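Local coordinates for malonyl CoA-acyl carrier protein transacylase (Staphylococcus aureus, PDB 3IM9) that transfers the malonyl group from malonyl-CoA to holo acyl carrier protein, a step that feeds fatty acid biosynthesis, at residues A[29-34]-A[40-45]; A[233-238]-A[268-273]. All coordinates share one frame; numbering follows the deposited sequence.

Contact 1: A[29-34]-A[40-45]; sequences DLFNNN and ILTSAA
Leu41 reaches out from the helix into the angle between Leu30 and Phe31, and its CD1 methyl fills that corner. CD1 lies 4.0 Å from Leu30 CB and 3.9 Å from Phe31 CA, so one methyl group touches the backbone and both neighbouring side chains. The Phe31 side chain slants across Leu41: with CG anti to the backbone N (chi1 -171°) it leaves the loop and brings CD2 to 3.8 Å from Leu41 CB. This is the tight, apolar part of the contact, and no hydrogen bond joins the two segments. Further out the packing thins. The Phe31 ring meets Thr42 edge-on, its CE2 being 3.8 Å from Thr42 OG1, which lies near the ring plane; this is plain contact, for the hydroxyl's hydrogen bond goes to the carbonyl oxygen of Thr38, one turn earlier. One ring face carries the side chain of Asn32, whose CG stands 4.1 Å above the ring centre, and the exposed Asn32 and Asn33 mark the solvent side. There the turn is held from within by Asn33 ND2, which donates to Asp29 O at 3.0 Å from above the carbonyl plane. Asn34 N-caps helix 35-47 through its OD1 and Ala37 N. Leu53 of helix 52-57 touches both Phe31 and Leu41, helix 67-84 offers Leu81 to Leu30 and Thr76 to Leu41, and Leu306 of helix 306-312 packs on Leu30.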
loop_
_atom_site.group_PDB
_atom_site.type_symbol
_atom_site.label_atom_id
_atom_site.label_comp_id
_atom_site.label_asym_id
_atom_site.label_seq_id
_atom_site.Cartn_x
_atom_site.Cartn_y
_atom_site.Cartn_z
ATOM N N ASP A 29 -13.781 14.994 -7.414
ATOM C CA ASP A 29 -13.464 16.377 -7.556
ATOM C C ASP A 29 -12.456 16.654 -8.633
ATOM O O ASP A 29 -12.351 17.833 -9.125
ATOM C CB ASP A 29 -13.047 16.955 -6.215
ATOM C CG ASP A 29 -11.779 16.263 -5.601
ATOM O OD1 ASP A 29 -11.049 16.955 -4.850
ATOM O OD2 ASP A 29 -11.602 15.065 -5.929
ATOM N N LEU A 30 -11.651 15.672 -9.009
ATOM C CA LEU A 30 -10.646 15.879 -10.065
ATOM C C LEU A 30 -11.252 15.810 -11.465
ATOM O O LEU A 30 -10.753 16.450 -12.387
ATOM C CB LEU A 30 -9.541 14.780 -9.894
ATOM C CG LEU A 30 -8.751 14.847 -8.576
ATOM C CD1 LEU A 30 -7.920 13.558 -8.523
ATOM C CD2 LEU A 30 -7.858 16.072 -8.513
ATOM N N PHE A 31 -12.217 14.898 -11.633
ATOM C CA PHE A 31 -12.634 14.490 -12.959
ATOM C C PHE A 31 -13.257 15.718 -13.689
ATOM O O PHE A 31 -14.248 16.339 -13.192
ATOM C CB PHE A 31 -13.617 13.306 -12.887
ATOM C CG PHE A 31 -13.922 12.715 -14.154
ATOM C CD1 PHE A 31 -15.241 12.524 -14.569
ATOM C CD2 PHE A 31 -12.862 12.216 -14.987
ATOM C CE1 PHE A 31 -15.464 11.857 -15.849
ATOM C CE2 PHE A 31 -13.095 11.554 -16.178
ATOM C CZ PHE A 31 -14.416 11.360 -16.623
ATOM N N ASN A 32 -12.691 15.960 -14.880
ATOM C CA ASN A 32 -13.103 17.146 -15.712
ATOM C C ASN A 32 -12.853 18.468 -15.082
ATOM O O ASN A 32 -13.413 19.456 -15.572
ATOM C CB ASN A 32 -14.578 17.037 -16.139
ATOM C CG ASN A 32 -14.805 15.813 -17.084
ATOM O OD1 ASN A 32 -13.950 15.547 -17.943
ATOM N ND2 ASN A 32 -15.882 15.063 -16.906
ATOM N N ASN A 33 -12.052 18.506 -14.012
ATOM C CA ASN A 33 -11.621 19.763 -13.381
ATOM C C ASN A 33 -10.138 20.006 -13.412
ATOM O O ASN A 33 -9.647 21.007 -12.892
ATOM C CB ASN A 33 -12.149 19.830 -11.910
ATOM C CG ASN A 33 -13.672 19.892 -11.866
ATOM O OD1 ASN A 33 -14.272 20.733 -12.548
ATOM N ND2 ASN A 33 -14.326 18.997 -11.089
ATOM N N ASN A 34 -9.393 19.023 -13.885
ATOM C CA ASN A 34 -7.978 19.143 -14.032
ATOM C C ASN A 34 -7.555 18.301 -15.174
ATOM O O ASN A 34 -7.877 17.099 -15.193
ATOM C CB ASN A 34 -7.268 18.757 -12.718
ATOM C CG ASN A 34 -5.766 18.839 -12.842
ATOM O OD1 ASN A 34 -5.124 17.946 -13.407
ATOM N ND2 ASN A 34 -5.205 19.971 -12.431
ATOM N N ILE A 40 -5.552 10.664 -16.588
ATOM C CA ILE A 40 -5.344 9.428 -15.861
ATOM C C ILE A 40 -6.676 8.738 -15.633
ATOM O O ILE A 40 -6.839 7.531 -15.877
ATOM C CB ILE A 40 -4.632 9.672 -14.528
ATOM C CG1 ILE A 40 -3.181 10.205 -14.699
ATOM C CG2 ILE A 40 -4.596 8.386 -13.664
ATOM C CD1 ILE A 40 -2.263 9.254 -15.493
ATOM N N LEU A 41 -7.674 9.506 -15.152
ATOM C CA LEU A 41 -8.976 8.859 -14.866
ATOM C C LEU A 41 -9.597 8.256 -16.116
ATOM O O LEU A 41 -10.155 7.181 -16.073
ATOM C CB LEU A 41 -9.888 9.960 -14.223
ATOM C CG LEU A 41 -9.405 10.306 -12.841
ATOM C CD1 LEU A 41 -9.958 11.681 -12.431
ATOM C CD2 LEU A 41 -9.968 9.305 -11.755
ATOM N N THR A 42 -9.511 8.958 -17.249
ATOM C CA THR A 42 -10.061 8.453 -18.505
ATOM C C THR A 42 -9.207 7.310 -19.034
ATOM O O THR A 42 -9.789 6.354 -19.572
ATOM C CB THR A 42 -10.039 9.571 -19.565
ATOM O OG1 THR A 42 -10.964 10.604 -19.177
ATOM C CG2 THR A 42 -10.441 9.064 -20.912
ATOM N N SER A 43 -7.906 7.315 -18.735
ATOM C CA SER A 43 -7.097 6.137 -19.148
ATOM C C SER A 43 -7.578 4.889 -18.457
ATOM O O SER A 43 -7.733 3.854 -19.052
ATOM C CB SER A 43 -5.630 6.376 -18.871
ATOM O OG SER A 43 -4.817 5.262 -19.247
ATOM N N ALA A 44 -7.810 5.012 -17.149
ATOM C CA ALA A 44 -8.277 3.858 -16.354
ATOM C C ALA A 44 -9.647 3.411 -16.893
ATOM O O ALA A 44 -9.925 2.218 -17.068
ATOM C CB ALA A 44 -8.409 4.288 -14.883
ATOM N N ALA A 45 -10.537 4.369 -17.141
ATOM C CA ALA A 45 -11.893 4.046 -17.685
ATOM C C ALA A 45 -11.811 3.294 -19.040
ATOM O O ALA A 45 -12.586 2.377 -19.264
ATOM C CB ALA A 45 -12.733 5.291 -17.833
#

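Contact 2: A[233-238]-A[268-273]; sequences PVVQNV and EWLIDQ
Val235 places CG1 anti to the backbone N (chi1 -177°), which leaves CG2 anti to the carbonyl carbon and facing the helix, while Trp269 has CG anti to the backbone N (chi1 -175°), which carries the indole across to Val235. The two side chains cross at a slant, and the six-membered part of the indole does the touching: Val235 CG2 lies 3.6 Å from Trp269 CZ3 and 3.7 Å from Trp269 CE3, approaching the ring obliquely. Leu270 completes the grip. Its CD2 comes to 3.5 Å from the same Val235 CG2, with Leu270 CG behind at 3.8 Å, and the valine and leucine side chains run past one another in opposite directions. A single methyl thus sits in the notch where the indole and the leucine end meet, in a wholly apolar contact with no hydrogen bond across it. Leu270 CD2 also sits at the edge of the indole, in its plane, which ties together the two helix residues that receive the valine. Behind them Leu270 continues into the interior against Phe92, Met94, Val275 and Phe278. Backbone hydrogen bonds join Pro233 and Val235 to Thr93. The arrangement is helix-on-strand packing in the acyltransferase fold: helix 263-272, which leads into strand 275-281 of the parallel sheet, lies against the short strand 234-235, which is hydrogen-bonded alongside strand 92-95 of that sheet.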
loop_
_atom_site.group_PDB
_atom_site.type_symbol
_atom_site.label_atom_id
_atom_site.label_comp_id
_atom_site.label_asym_id
_atom_site.label_seq_id
_atom_site.Cartn_x
_atom_site.Cartn_y
_atom_site.Cartn_z
ATOM N N PRO A 233 14.886 6.155 -5.838
ATOM C CA PRO A 233 14.684 4.837 -5.166
ATOM C C PRO A 233 13.236 4.653 -4.624
ATOM O O PRO A 233 12.643 5.543 -4.033
ATOM C CB PRO A 233 15.641 4.864 -3.983
ATOM C CG PRO A 233 16.801 5.949 -4.389
ATOM C CD PRO A 233 15.972 6.943 -5.220
ATOM N N VAL A 234 12.780 3.424 -4.830
ATOM C CA VAL A 234 11.461 2.942 -4.317
ATOM C C VAL A 234 11.868 2.110 -3.090
ATOM O O VAL A 234 12.615 1.081 -3.249
ATOM C CB VAL A 234 10.775 2.106 -5.339
ATOM C CG1 VAL A 234 9.448 1.562 -4.725
ATOM C CG2 VAL A 234 10.516 2.865 -6.660
ATOM N N VAL A 235 11.422 2.484 -1.895
ATOM C CA VAL A 235 11.729 1.688 -0.689
ATOM C C VAL A 235 10.699 0.568 -0.662
ATOM O O VAL A 235 9.520 0.827 -0.453
ATOM C CB VAL A 235 11.719 2.511 0.556
ATOM C CG1 VAL A 235 12.129 1.666 1.801
ATOM C CG2 VAL A 235 12.783 3.637 0.381
ATOM N N GLN A 236 11.120 -0.662 -0.922
ATOM C CA GLN A 236 10.185 -1.768 -1.146
ATOM C C GLN A 236 9.703 -2.386 0.155
ATOM O O GLN A 236 10.432 -2.465 1.178
ATOM C CB GLN A 236 10.758 -2.838 -2.079
ATOM C CG GLN A 236 11.012 -2.179 -3.432
ATOM C CD GLN A 236 11.114 -3.237 -4.552
ATOM O OE1 GLN A 236 12.227 -3.756 -4.846
ATOM N NE2 GLN A 236 10.002 -3.570 -5.182
ATOM N N ASN A 237 8.420 -2.830 0.129
ATOM C CA ASN A 237 7.816 -3.393 1.312
ATOM C C ASN A 237 8.510 -4.663 1.816
ATOM O O ASN A 237 8.454 -4.938 3.017
ATOM C CB ASN A 237 6.339 -3.766 0.994
ATOM C CG ASN A 237 5.395 -2.599 0.897
ATOM O OD1 ASN A 237 5.694 -1.412 1.237
ATOM N ND2 ASN A 237 4.234 -2.933 0.397
ATOM N N VAL A 238 9.062 -5.461 0.891
ATOM C CA VAL A 238 9.604 -6.825 1.265
ATOM C C VAL A 238 10.840 -6.627 2.132
ATOM O O VAL A 238 11.024 -7.343 3.095
ATOM C CB VAL A 238 9.919 -7.690 0.020
ATOM C CG1 VAL A 238 8.729 -8.056 -0.689
ATOM C CG2 VAL A 238 10.785 -7.048 -0.992
ATOM N N GLU A 268 11.698 4.078 8.746
ATOM C CA GLU A 268 12.963 4.336 9.506
ATOM C C GLU A 268 14.138 4.462 8.534
ATOM O O GLU A 268 15.001 5.369 8.709
ATOM C CB GLU A 268 13.174 3.257 10.520
ATOM C CG GLU A 268 12.115 3.440 11.646
ATOM C CD GLU A 268 12.260 2.453 12.785
ATOM O OE1 GLU A 268 12.796 1.361 12.512
ATOM O OE2 GLU A 268 11.706 2.821 13.880
ATOM N N TRP A 269 14.165 3.678 7.469
ATOM C CA TRP A 269 15.284 3.697 6.516
ATOM C C TRP A 269 15.268 5.034 5.836
ATOM O O TRP A 269 16.323 5.653 5.628
ATOM C CB TRP A 269 15.128 2.578 5.531
ATOM C CG TRP A 269 16.312 2.458 4.594
ATOM C CD1 TRP A 269 17.434 1.642 4.776
ATOM C CD2 TRP A 269 16.469 3.072 3.304
ATOM N NE1 TRP A 269 18.265 1.725 3.669
ATOM C CE2 TRP A 269 17.718 2.609 2.760
ATOM C CE3 TRP A 269 15.697 4.029 2.567
ATOM C CZ2 TRP A 269 18.181 3.042 1.494
ATOM C CZ3 TRP A 269 16.139 4.433 1.312
ATOM C CH2 TRP A 269 17.380 3.940 0.798
ATOM N N LEU A 270 14.079 5.567 5.546
ATOM C CA LEU A 270 14.016 6.792 4.830
ATOM C C LEU A 270 14.431 7.906 5.714
ATOM O O LEU A 270 15.216 8.795 5.259
ATOM C CB LEU A 270 12.524 7.040 4.378
ATOM C CG LEU A 270 12.302 6.262 3.095
ATOM C CD1 LEU A 270 10.754 6.268 2.773
ATOM C CD2 LEU A 270 13.038 6.819 1.893
ATOM N N ILE A 271 14.030 7.870 6.972
ATOM C CA ILE A 271 14.439 8.944 7.924
ATOM C C ILE A 271 15.985 8.872 8.136
ATOM O O ILE A 271 16.649 9.948 8.144
ATOM C CB ILE A 271 13.693 8.775 9.220
ATOM C CG1 ILE A 271 12.173 9.025 8.948
ATOM C CG2 ILE A 271 14.232 9.773 10.285
ATOM C CD1 ILE A 271 11.298 8.754 10.160
ATOM N N ASP A 272 16.540 7.689 8.159
ATOM C CA ASP A 272 17.983 7.558 8.279
ATOM C C ASP A 272 18.751 8.038 7.026
ATOM O O ASP A 272 19.935 8.246 7.106
ATOM C CB ASP A 272 18.307 6.117 8.553
ATOM C CG ASP A 272 17.925 5.668 9.947
ATOM O OD1 ASP A 272 17.539 6.454 10.796
ATOM O OD2 ASP A 272 18.016 4.467 10.145
ATOM N N GLN A 273 18.083 8.231 5.910
ATOM C CA GLN A 273 18.750 8.852 4.773
ATOM C C GLN A 273 18.556 10.347 4.711
ATOM O O GLN A 273 19.003 11.027 3.702
ATOM C CB GLN A 273 18.227 8.336 3.458
ATOM C CG GLN A 273 18.220 6.828 3.288
ATOM C CD GLN A 273 19.385 6.072 3.944
ATOM O OE1 GLN A 273 19.189 5.121 4.760
ATOM N NE2 GLN A 273 20.578 6.439 3.570
#

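Both contacts are mainly apolar, contact 2 wholly so, while contact 1 adds a hydroxyl at a ring edge; they differ in place and reach. Contact 1 is local and partly buried, closing a loop onto the helix that directly follows it, its centre about 21 Å from the centre of the chain; polar asparagines flank it. Contact 2 joins segments 30 residues apart and is buried, its centre about 14 Å from that of the chain. The two centres are about 30 Å apart and share no element: contact 1 joins a loop to helix 35-47, next to helices 52-57 and 67-84, and contact 2 joins strand 234-235 to helix 263-272, next to strands 92-95 and 275-281. Both lie away from the active-site and calcium-binding residues.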